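Local structure of ATP-dependent DNA helicase PIF1 (Candida albicans, 7OTJ) at residues Thr24-Thr29 / Gln475-Leu480; His69-Phe74 / Arg99-Leu104; Asp257-Asn262 / Ile314-Arg319. The protein couples ATP hydrolysis to 5'-3' unwinding of DNA, probably including G-quadruplexes and forked RNA-DNA hybrids, in the maintenance of nuclear and mitochondrial genomes. All coordinates share one frame; numbering follows the deposited sequence.

In the fold
Contacts 1 and 2 both reach the six-stranded parallel sheet of the first P-loop NTPase domain of the helicase core, the part of the protein in this chain, through strand 21-25 and strand 103-107 respectively. Their centres lie about 27 Å apart, and their nearest atoms about 13 Å. Contact 1 brings in helix 475-481 from far along the chain and so closes the nucleotide site between the two helicase domains; contacts 2 and 3 both fall within the sequence it spans, contact 2 first. Contact 3 joins two strands of the antiparallel sheet that includes the 2B region, its centre about 39 Å from that of contact 1, across the chain's centre, and about 40 Å from that of contact 2. It thus lies apart from the nucleotide- and DNA-bearing core.

Contact 1. Residues Thr24-Thr29 / Gln475-Leu480; sequences TGSAGT and QAYVAL. With ADP (adenosine-5'-diphosphate), chain E; ALF (tetrafluoroaluminate ion), chain F.
An interdomain polar contact at the nucleotide site joins the loop after strand 21-25 to helix 475-481, with the Tyr477 hydroxyl meeting the backbone of Ala27. Ala27 N donates to Tyr477 OH over 2.9 Å, at a nearly straight 162°. CG of Tyr477 stands anti to its backbone N (chi1 176°), which carries the phenol across to the loop. The ring meets the Ala27 methyl obliquely, with Ala27 CB 3.8 Å from Tyr477 CZ, and Ser26 CB packs beside the hydroxyl. Arg206 adds a weak hydrogen bond to the same oxygen. The loop is the start of the Walker A motif (P-loop) of a superfamily 1 helicase, here holding ADP and tetrafluoroaluminate, a mimic of the phosphate in transfer. Gly28 N donates to ADP O3B at 2.8 Å and more weakly to fluorine F2 of the tetrafluoroaluminate. The aluminium lies 2.2 Å from ADP O3B and 2.4 Å from a water, an arrangement resembling in-line attack. A type II turn from Ser26 to Thr29 shapes the loop, braced by Thr29 OG1 donating to Ser26 O in the carbonyl plane. Arg482, just beyond 475-480, hydrogen-bonds the tetrafluoroaluminate, while Lys31 reaches both it and ADP.

Contact 2. Residues His69-Phe74 / Arg99-Leu104; sequences HSFAGF and RETRVL. With PO4 (phosphate ion), chain P; nucleotides of chain C.
Phe71, on helix 68-72, packs against Thr101 and against Leu104 of strand 103-107, meeting them with different parts of its ring. Leu104 CD1 lies over one face, offset toward the rim, 4.0 Å from Phe71 CE2. Thr101 OG1 comes in the ring plane against the edge, 3.6 Å from Phe71 CE1, and the two side chains approach from opposite directions. A chi1 of 160° swings the phenyl group opposite the backbone N, bringing its edge to Thr101 and a face to Leu104. The Thr101 hydroxyl has its hydrogen bond with Arg97 O, in the helix just before it, so its approach to the ring is packing. Here the turn from helix 92-100 into a strand of the parallel P-loop NTPase sheet packs against helix 68-72 through Phe71. Ala51 and Thr53 of neighbouring strand 50-54 also touch Phe71, and the Trp98 ring meets it with planes about 55° apart. Farther out, helix 68-72 carries bound DNA. The Ser70 hydroxyl donates to phosphate oxygen OP1 of DT6 of chain C, with Ser70 OG 2.9 Å from it, and one face of the His69 ring packs on the sugar of DT4 of chain C, where His69 CG lies 3.6 Å from C2'.

Contact 3. Residues Asp257-Asn262 / Ile314-Arg319; sequences DVVVYN and IDFVDR
Val259 and Tyr261, on strand 259-267, converge on the ring of Phe316, on the segment 314-319, each meeting it in its own way. Val259 places CG2 over a face of the phenyl ring in a CH-pi contact, 4.2 Å from the centroid and 17° off the ring normal. This methyl stands anti to the carbonyl carbon, whereas CG1, anti to the backbone N (chi1 179°), lies over a face of the Tyr261 ring and is offset toward its rim. One valine thereby packs on two aromatic rings, a methyl to each. Tyr261 presents its edge to Phe316: Phe316 CD2 lies near the tyrosine plane, 3.6 Å from Tyr261 OH and 4.2 Å from Tyr261 CE2. The approach is oblique with respect to the phenylalanine ring. Both segments belong to the antiparallel sheet that includes the 2B region of Pif1 helicases, and strand 286-289 pairs with 259-267. Leu289 and Pro404 also pack on Phe316, and the Phe442 ring meets that of Tyr261. Lys402 NZ hydrogen-bonds Phe316 O. With its hydroxyl hydrogen-bonded to Lys402 O, Tyr261 meets Phe316 by dispersion and ring-edge packing, and the Val259 methyl adds its CH-pi contact, with no polar bond between the two segments.

Contact 1. Residues Thr24-Thr29 / Gln475-Leu480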
loop_
_atom_site.group_PDB
_atom_site.type_symbol
_atom_site.label_atom_id
_atom_site.label_comp_id
_atom_site.label_asym_id
_atom_site.label_seq_id
_atom_site.Cartn_x
_atom_site.Cartn_y
_atom_site.Cartn_z
ATOM N N THR A 24 -1.028 9.650 15.394
ATOM C CA THR A 24 -1.715 8.371 15.320
ATOM C C THR A 24 -3.216 8.514 15.550
ATOM O O THR A 24 -3.735 9.629 15.695
ATOM C CB THR A 24 -1.099 7.408 16.339
ATOM O OG1 THR A 24 -1.471 6.062 16.022
ATOM C CG2 THR A 24 -1.539 7.757 17.754
ATOM N N GLY A 25 -3.911 7.391 15.596
ATOM C CA GLY A 25 -5.351 7.360 15.759
ATOM C C GLY A 25 -5.912 6.107 15.133
ATOM O O GLY A 25 -5.278 5.458 14.302
ATOM N N SER A 26 -7.151 5.785 15.509
ATOM C CA SER A 26 -7.777 4.547 15.059
ATOM C C SER A 26 -7.960 4.562 13.541
ATOM O O SER A 26 -7.738 5.568 12.868
ATOM C CB SER A 26 -9.146 4.346 15.721
ATOM O OG SER A 26 -9.066 4.170 17.127
ATOM N N ALA A 27 -8.357 3.411 13.005
ATOM C CA ALA A 27 -8.616 3.296 11.576
ATOM C C ALA A 27 -9.667 4.306 11.130
ATOM O O ALA A 27 -10.711 4.458 11.769
ATOM C CB ALA A 27 -9.078 1.880 11.246
ATOM N N GLY A 28 -9.387 5.003 10.030
ATOM C CA GLY A 28 -10.365 5.916 9.467
ATOM C C GLY A 28 -10.479 7.256 10.159
ATOM O O GLY A 28 -11.483 7.955 9.979
ATOM N N THR A 29 -9.488 7.631 10.963
ATOM C CA THR A 29 -9.502 8.906 11.665
ATOM C C THR A 29 -9.049 10.079 10.792
ATOM O O THR A 29 -8.882 11.187 11.311
ATOM C CB THR A 29 -8.627 8.811 12.917
ATOM O OG1 THR A 29 -7.416 8.116 12.595
ATOM C CG2 THR A 29 -9.362 8.057 14.013
ATOM N N GLN A 475 -4.648 -8.067 12.203
ATOM C CA GLN A 475 -5.154 -8.402 10.872
ATOM C C GLN A 475 -6.683 -8.379 10.824
ATOM O O GLN A 475 -7.274 -7.918 9.838
ATOM C CB GLN A 475 -4.611 -9.764 10.439
ATOM C CG GLN A 475 -4.664 -10.023 8.941
ATOM C CD GLN A 475 -3.905 -11.279 8.548
ATOM O OE1 GLN A 475 -3.726 -12.191 9.360
ATOM N NE2 GLN A 475 -3.444 -11.329 7.304
ATOM N N ALA A 476 -7.347 -8.894 11.862
ATOM C CA ALA A 476 -8.803 -8.790 11.907
ATOM C C ALA A 476 -9.233 -7.328 11.973
ATOM O O ALA A 476 -10.116 -6.895 11.224
ATOM C CB ALA A 476 -9.365 -9.593 13.086
ATOM N N TYR A 477 -8.596 -6.542 12.848
ATOM C CA TYR A 477 -8.972 -5.137 13.001
ATOM C C TYR A 477 -8.836 -4.366 11.690
ATOM O O TYR A 477 -9.737 -3.609 11.309
ATOM C CB TYR A 477 -8.136 -4.470 14.094
ATOM C CG TYR A 477 -8.430 -2.997 14.207
ATOM C CD1 TYR A 477 -9.709 -2.552 14.519
ATOM C CD2 TYR A 477 -7.442 -2.046 13.978
ATOM C CE1 TYR A 477 -9.993 -1.206 14.605
ATOM C CE2 TYR A 477 -7.717 -0.700 14.067
ATOM C CZ TYR A 477 -8.993 -0.284 14.380
ATOM O OH TYR A 477 -9.268 1.060 14.471
ATOM N N VAL A 478 -7.690 -4.505 11.010
ATOM C CA VAL A 478 -7.501 -3.851 9.712
ATOM C C VAL A 478 -8.580 -4.289 8.728
ATOM O O VAL A 478 -9.212 -3.459 8.064
ATOM C CB VAL A 478 -6.089 -4.132 9.162
ATOM C CG1 VAL A 478 -5.956 -3.627 7.740
ATOM C CG2 VAL A 478 -5.047 -3.480 10.038
ATOM N N ALA A 479 -8.828 -5.598 8.647
ATOM C CA ALA A 479 -9.798 -6.118 7.686
ATOM C C ALA A 479 -11.182 -5.549 7.944
ATOM O O ALA A 479 -11.810 -4.975 7.047
ATOM C CB ALA A 479 -9.833 -7.646 7.743
ATOM N N LEU A 480 -11.674 -5.687 9.172
ATOM C CA LEU A 480 -13.025 -5.235 9.457
ATOM C C LEU A 480 -13.162 -3.716 9.412
ATOM O O LEU A 480 -14.260 -3.221 9.139
ATOM C CB LEU A 480 -13.469 -5.780 10.818
ATOM C CG LEU A 480 -13.423 -7.315 10.907
ATOM C CD1 LEU A 480 -13.826 -7.833 12.279
ATOM C CD2 LEU A 480 -14.284 -7.939 9.814
HETATM P PB ADP E . -6.878 6.884 8.083
HETATM O O1B ADP E . -6.657 7.350 9.510
HETATM O O2B ADP E . -5.718 7.121 7.141
HETATM O O3B ADP E . -7.502 5.516 7.973
HETATM P PA ADP E . -8.283 8.157 5.953
HETATM O O1A ADP E . -7.469 9.383 5.627
HETATM O O2A ADP E . -8.159 6.919 5.102
HETATM O O3A ADP E . -8.054 7.832 7.518
HETATM O "O5'" ADP E . -9.838 8.553 5.991
HETATM C "C5'" ADP E . -10.834 7.554 5.809
HETATM C "C4'" ADP E . -12.097 8.220 5.303
HETATM O "O4'" ADP E . -12.438 9.311 6.158
HETATM C "C3'" ADP E . -11.873 8.787 3.913
HETATM O "O3'" ADP E . -12.861 8.248 3.034
HETATM C "C2'" ADP E . -12.069 10.283 4.038
HETATM O "O2'" ADP E . -12.859 10.783 2.955
HETATM C "C1'" ADP E . -12.778 10.453 5.371
HETATM N N9 ADP E . -12.303 11.669 6.062
HETATM C C8 ADP E . -11.053 11.874 6.511
HETATM N N7 ADP E . -10.945 13.090 7.104
HETATM C C5 ADP E . -12.148 13.683 7.031
HETATM C C6 ADP E . -12.733 14.976 7.461
HETATM N N6 ADP E . -11.980 15.905 8.099
HETATM N N1 ADP E . -14.039 15.198 7.187
HETATM C C2 ADP E . -14.795 14.281 6.552
HETATM N N3 ADP E . -14.331 13.091 6.138
HETATM C C4 ADP E . -13.042 12.741 6.341
HETATM AL AL ALF F . -6.296 3.642 7.980
HETATM F F1 ALF F . -4.766 4.265 7.313
HETATM F F2 ALF F . -7.838 3.021 8.634
HETATM F F3 ALF F . -5.691 4.040 9.612
HETATM F F4 ALF F . -6.946 3.314 6.349
HETATM O O HOH W 1 -4.967 1.616 7.993
#

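Contact 2. Residues His69-Phe74 / Arg99-Leu104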
loop_
_atom_site.group_PDB
_atom_site.type_symbol
_atom_site.label_atom_id
_atom_site.label_comp_id
_atom_site.label_asym_id
_atom_site.label_seq_id
_atom_site.Cartn_x
_atom_site.Cartn_y
_atom_site.Cartn_z
ATOM N N HIS A 69 11.204 1.556 1.073
ATOM C CA HIS A 69 12.366 0.889 0.491
ATOM C C HIS A 69 12.777 1.538 -0.825
ATOM O O HIS A 69 13.969 1.759 -1.071
ATOM C CB HIS A 69 12.078 -0.597 0.283
ATOM C CG HIS A 69 11.884 -1.358 1.557
ATOM N ND1 HIS A 69 10.690 -1.360 2.248
ATOM C CD2 HIS A 69 12.732 -2.142 2.264
ATOM C CE1 HIS A 69 10.812 -2.113 3.326
ATOM N NE2 HIS A 69 12.041 -2.597 3.361
ATOM N N SER A 70 11.801 1.863 -1.677
ATOM C CA SER A 70 12.123 2.464 -2.967
ATOM C C SER A 70 12.763 3.837 -2.793
ATOM O O SER A 70 13.686 4.195 -3.537
ATOM C CB SER A 70 10.862 2.570 -3.819
ATOM O OG SER A 70 11.178 2.811 -5.174
ATOM N N PHE A 71 12.297 4.611 -1.807
ATOM C CA PHE A 71 12.872 5.931 -1.574
ATOM C C PHE A 71 14.335 5.833 -1.175
ATOM O O PHE A 71 15.154 6.665 -1.582
ATOM C CB PHE A 71 12.094 6.674 -0.485
ATOM C CG PHE A 71 12.869 7.807 0.136
ATOM C CD1 PHE A 71 12.953 9.039 -0.500
ATOM C CD2 PHE A 71 13.527 7.641 1.346
ATOM C CE1 PHE A 71 13.671 10.079 0.059
ATOM C CE2 PHE A 71 14.252 8.687 1.911
ATOM C CZ PHE A 71 14.317 9.902 1.268
ATOM N N ALA A 72 14.680 4.817 -0.388
ATOM C CA ALA A 72 16.023 4.730 0.172
ATOM C C ALA A 72 17.053 4.401 -0.897
ATOM O O ALA A 72 18.168 4.933 -0.873
ATOM C CB ALA A 72 16.056 3.689 1.289
ATOM N N GLY A 73 16.705 3.533 -1.841
ATOM C CA GLY A 73 17.700 2.938 -2.705
ATOM C C GLY A 73 18.256 1.637 -2.182
ATOM O O GLY A 73 19.250 1.146 -2.720
ATOM N N PHE A 74 17.607 1.048 -1.174
ATOM C CA PHE A 74 18.120 -0.125 -0.475
ATOM C C PHE A 74 18.045 -1.377 -1.321
ATOM O O PHE A 74 18.797 -2.328 -1.087
ATOM C CB PHE A 74 17.261 -0.411 0.754
ATOM C CG PHE A 74 17.650 0.331 1.961
ATOM C CD1 PHE A 74 18.837 1.018 2.007
ATOM C CD2 PHE A 74 16.825 0.321 3.068
ATOM C CE1 PHE A 74 19.190 1.702 3.134
ATOM C CE2 PHE A 74 17.174 0.994 4.196
ATOM C CZ PHE A 74 18.356 1.690 4.234
ATOM N N ARG A 99 20.128 13.711 -0.219
ATOM C CA ARG A 99 20.695 14.981 0.217
ATOM C C ARG A 99 19.728 16.142 0.049
ATOM O O ARG A 99 19.779 17.097 0.832
ATOM C CB ARG A 99 21.995 15.276 -0.535
ATOM C CG ARG A 99 23.166 14.419 -0.086
ATOM C CD ARG A 99 24.450 14.781 -0.813
ATOM N NE ARG A 99 24.293 14.710 -2.262
ATOM C CZ ARG A 99 24.260 15.765 -3.066
ATOM N NH1 ARG A 99 24.387 16.997 -2.596
ATOM N NH2 ARG A 99 24.099 15.578 -4.375
ATOM N N GLU A 100 18.823 16.069 -0.924
ATOM C CA GLU A 100 17.861 17.140 -1.145
ATOM C C GLU A 100 16.600 17.005 -0.297
ATOM O O GLU A 100 15.774 17.926 -0.304
ATOM C CB GLU A 100 17.466 17.204 -2.626
ATOM C CG GLU A 100 18.631 17.415 -3.582
ATOM C CD GLU A 100 18.180 17.553 -5.025
ATOM O OE1 GLU A 100 18.688 18.452 -5.730
ATOM O OE2 GLU A 100 17.312 16.759 -5.453
ATOM N N THR A 101 16.428 15.901 0.432
ATOM C CA THR A 101 15.218 15.691 1.222
ATOM C C THR A 101 15.265 16.521 2.501
ATOM O O THR A 101 16.262 16.500 3.229
ATOM C CB THR A 101 15.037 14.204 1.562
ATOM O OG1 THR A 101 14.701 13.469 0.381
ATOM C CG2 THR A 101 13.921 14.014 2.583
ATOM N N ARG A 102 14.178 17.246 2.776
ATOM C CA ARG A 102 14.028 18.002 4.015
ATOM C C ARG A 102 13.042 17.380 4.986
ATOM O O ARG A 102 13.251 17.468 6.197
ATOM C CB ARG A 102 13.576 19.437 3.722
ATOM C CG ARG A 102 14.541 20.225 2.860
ATOM C CD ARG A 102 15.885 20.398 3.551
ATOM N NE ARG A 102 15.756 21.106 4.818
ATOM C CZ ARG A 102 15.705 22.426 4.937
ATOM N NH1 ARG A 102 15.793 23.217 3.879
ATOM N NH2 ARG A 102 15.552 22.964 6.146
ATOM N N VAL A 103 11.974 16.762 4.487
ATOM C CA VAL A 103 10.977 16.103 5.317
ATOM C C VAL A 103 10.780 14.693 4.783
ATOM O O VAL A 103 10.661 14.491 3.569
ATOM C CB VAL A 103 9.638 16.871 5.315
ATOM C CG1 VAL A 103 8.598 16.166 6.193
ATOM C CG2 VAL A 103 9.839 18.306 5.750
ATOM N N LEU A 104 10.714 13.720 5.689
ATOM C CA LEU A 104 10.443 12.335 5.323
ATOM C C LEU A 104 9.126 11.938 5.970
ATOM O O LEU A 104 9.031 11.850 7.201
ATOM C CB LEU A 104 11.571 11.402 5.757
ATOM C CG LEU A 104 11.340 9.907 5.515
ATOM C CD1 LEU A 104 10.985 9.627 4.065
ATOM C CD2 LEU A 104 12.572 9.120 5.913
HETATM P P PO4 P . 13.103 21.506 8.521
HETATM O O1 PO4 P . 13.820 22.835 8.582
HETATM O O2 PO4 P . 12.845 21.024 9.929
HETATM O O3 PO4 P . 13.943 20.484 7.787
HETATM O O4 PO4 P . 11.788 21.675 7.800
ATOM P P DT C 4 4.523 -4.612 -0.965
ATOM O OP1 DT C 4 3.920 -3.329 -1.401
ATOM O OP2 DT C 4 4.369 -5.836 -1.781
ATOM O "O5'" DT C 4 6.080 -4.326 -0.733
ATOM C "C5'" DT C 4 6.468 -3.165 -0.021
ATOM C "C4'" DT C 4 7.954 -3.172 0.289
ATOM O "O4'" DT C 4 8.253 -4.202 1.254
ATOM C "C3'" DT C 4 8.850 -3.476 -0.891
ATOM O "O3'" DT C 4 9.069 -2.296 -1.622
ATOM C "C2'" DT C 4 10.125 -3.957 -0.198
ATOM C "C1'" DT C 4 9.573 -4.677 1.037
ATOM N N1 DT C 4 9.544 -6.178 0.907
ATOM C C2 DT C 4 10.401 -6.924 1.675
ATOM O O2 DT C 4 11.184 -6.433 2.463
ATOM N N3 DT C 4 10.311 -8.277 1.491
ATOM C C4 DT C 4 9.468 -8.950 0.632
ATOM O O4 DT C 4 9.467 -10.170 0.540
ATOM C C5 DT C 4 8.589 -8.117 -0.150
ATOM C C7 DT C 4 7.626 -8.743 -1.116
ATOM C C6 DT C 4 8.664 -6.783 0.021
ATOM P P DT C 6 12.879 0.239 -6.988
ATOM O OP1 DT C 6 13.426 1.280 -6.094
ATOM O OP2 DT C 6 11.425 0.221 -7.266
ATOM O "O5'" DT C 6 13.654 0.312 -8.388
#

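Contact 3. Residues Asp257-Asn262 / Ile314-Arg319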
loop_
_atom_site.group_PDB
_atom_site.type_symbol
_atom_site.label_atom_id
_atom_site.label_comp_id
_atom_site.label_asym_id
_atom_site.label_seq_id
_atom_site.Cartn_x
_atom_site.Cartn_y
_atom_site.Cartn_z
ATOM N N ASP A 257 -14.333 -17.502 -23.024
ATOM C CA ASP A 257 -13.160 -18.074 -23.697
ATOM C C ASP A 257 -11.867 -17.330 -23.337
ATOM O O ASP A 257 -11.216 -16.716 -24.183
ATOM C CB ASP A 257 -13.380 -18.098 -25.215
ATOM C CG ASP A 257 -12.780 -19.322 -25.874
ATOM O OD1 ASP A 257 -11.724 -19.800 -25.410
ATOM O OD2 ASP A 257 -13.371 -19.805 -26.862
ATOM N N VAL A 258 -11.524 -17.392 -22.044
ATOM C CA VAL A 258 -10.560 -16.490 -21.416
ATOM C C VAL A 258 -9.295 -16.294 -22.246
ATOM O O VAL A 258 -8.703 -17.247 -22.764
ATOM C CB VAL A 258 -10.190 -17.040 -20.026
ATOM C CG1 VAL A 258 -9.846 -18.519 -20.122
ATOM C CG2 VAL A 258 -9.027 -16.259 -19.424
ATOM N N VAL A 259 -8.871 -15.025 -22.346
ATOM C CA VAL A 259 -7.674 -14.614 -23.069
ATOM C C VAL A 259 -6.475 -14.720 -22.137
ATOM O O VAL A 259 -6.522 -14.276 -20.984
ATOM C CB VAL A 259 -7.832 -13.177 -23.602
ATOM C CG1 VAL A 259 -6.580 -12.735 -24.348
ATOM C CG2 VAL A 259 -9.067 -13.064 -24.483
ATOM N N VAL A 260 -5.386 -15.291 -22.644
ATOM C CA VAL A 260 -4.190 -15.564 -21.854
ATOM C C VAL A 260 -3.047 -14.743 -22.428
ATOM O O VAL A 260 -2.680 -14.908 -23.599
ATOM C CB VAL A 260 -3.832 -17.058 -21.841
ATOM C CG1 VAL A 260 -2.549 -17.283 -21.052
ATOM C CG2 VAL A 260 -4.978 -17.880 -21.265
ATOM N N TYR A 261 -2.489 -13.864 -21.607
ATOM C CA TYR A 261 -1.371 -13.014 -21.994
ATOM C C TYR A 261 -0.139 -13.483 -21.234
ATOM O O TYR A 261 -0.024 -13.251 -20.027
ATOM C CB TYR A 261 -1.657 -11.546 -21.686
ATOM C CG TYR A 261 -2.657 -10.881 -22.593
ATOM C CD1 TYR A 261 -2.352 -10.626 -23.920
ATOM C CD2 TYR A 261 -3.895 -10.472 -22.111
ATOM C CE1 TYR A 261 -3.256 -10.001 -24.751
ATOM C CE2 TYR A 261 -4.806 -9.844 -22.935
ATOM C CZ TYR A 261 -4.480 -9.612 -24.255
ATOM O OH TYR A 261 -5.377 -8.988 -25.089
ATOM N N ASN A 262 0.780 -14.133 -21.937
ATOM C CA ASN A 262 2.045 -14.536 -21.343
ATOM C C ASN A 262 3.038 -13.386 -21.411
ATOM O O ASN A 262 3.096 -12.655 -22.405
ATOM C CB ASN A 262 2.605 -15.769 -22.051
ATOM C CG ASN A 262 1.742 -17.000 -21.844
ATOM O OD1 ASN A 262 1.255 -17.254 -20.739
ATOM N ND2 ASN A 262 1.543 -17.770 -22.910
ATOM N N ILE A 314 -13.650 -4.388 -21.235
ATOM C CA ILE A 314 -14.841 -4.448 -22.067
ATOM C C ILE A 314 -14.614 -5.261 -23.338
ATOM O O ILE A 314 -15.516 -5.975 -23.781
ATOM C CB ILE A 314 -15.329 -3.025 -22.409
ATOM C CG1 ILE A 314 -15.171 -2.103 -21.200
ATOM C CG2 ILE A 314 -16.774 -3.063 -22.874
ATOM C CD1 ILE A 314 -15.420 -0.649 -21.517
ATOM N N ASP A 315 -13.432 -5.165 -23.948
ATOM C CA ASP A 315 -13.177 -5.857 -25.208
ATOM C C ASP A 315 -11.690 -6.180 -25.326
ATOM O O ASP A 315 -10.864 -5.694 -24.550
ATOM C CB ASP A 315 -13.656 -5.016 -26.400
ATOM C CG ASP A 315 -13.984 -5.858 -27.623
ATOM O OD1 ASP A 315 -13.938 -7.103 -27.527
ATOM O OD2 ASP A 315 -14.291 -5.270 -28.682
ATOM N N PHE A 316 -11.354 -7.018 -26.320
ATOM C CA PHE A 316 -9.963 -7.296 -26.706
ATOM C C PHE A 316 -9.879 -7.298 -28.232
ATOM O O PHE A 316 -10.095 -8.339 -28.858
ATOM C CB PHE A 316 -9.458 -8.636 -26.176
ATOM C CG PHE A 316 -9.691 -8.870 -24.719
ATOM C CD1 PHE A 316 -10.849 -9.490 -24.284
ATOM C CD2 PHE A 316 -8.725 -8.532 -23.789
ATOM C CE1 PHE A 316 -11.057 -9.730 -22.945
ATOM C CE2 PHE A 316 -8.926 -8.769 -22.449
ATOM C CZ PHE A 316 -10.093 -9.374 -22.026
ATOM N N VAL A 317 -9.562 -6.151 -28.828
ATOM C CA VAL A 317 -8.939 -6.145 -30.149
ATOM C C VAL A 317 -8.259 -4.799 -30.345
ATOM O O VAL A 317 -8.787 -3.758 -29.946
ATOM C CB VAL A 317 -9.963 -6.451 -31.274
ATOM C CG1 VAL A 317 -11.102 -5.434 -31.298
ATOM C CG2 VAL A 317 -9.269 -6.530 -32.633
ATOM N N ASP A 318 -7.048 -4.834 -30.910
ATOM C CA ASP A 318 -6.491 -3.662 -31.584
ATOM C C ASP A 318 -5.468 -4.146 -32.611
ATOM O O ASP A 318 -4.352 -4.511 -32.231
ATOM C CB ASP A 318 -5.859 -2.695 -30.597
ATOM C CG ASP A 318 -5.140 -1.549 -31.291
ATOM O OD1 ASP A 318 -5.807 -0.768 -32.003
ATOM O OD2 ASP A 318 -3.905 -1.434 -31.130
ATOM N N ARG A 319 -5.837 -4.156 -33.885
ATOM C CA ARG A 319 -4.773 -4.181 -34.886
ATOM C C ARG A 319 -4.388 -2.765 -35.302
ATOM O O ARG A 319 -4.399 -2.422 -36.484
ATOM C CB ARG A 319 -5.199 -5.008 -36.092
ATOM C CG ARG A 319 -5.400 -6.490 -35.823
ATOM C CD ARG A 319 -5.805 -7.197 -37.109
ATOM N NE ARG A 319 -6.060 -8.620 -36.916
ATOM C CZ ARG A 319 -6.471 -9.444 -37.872
ATOM N NH1 ARG A 319 -6.686 -9.021 -39.107
ATOM N NH2 ARG A 319 -6.675 -10.725 -37.580
#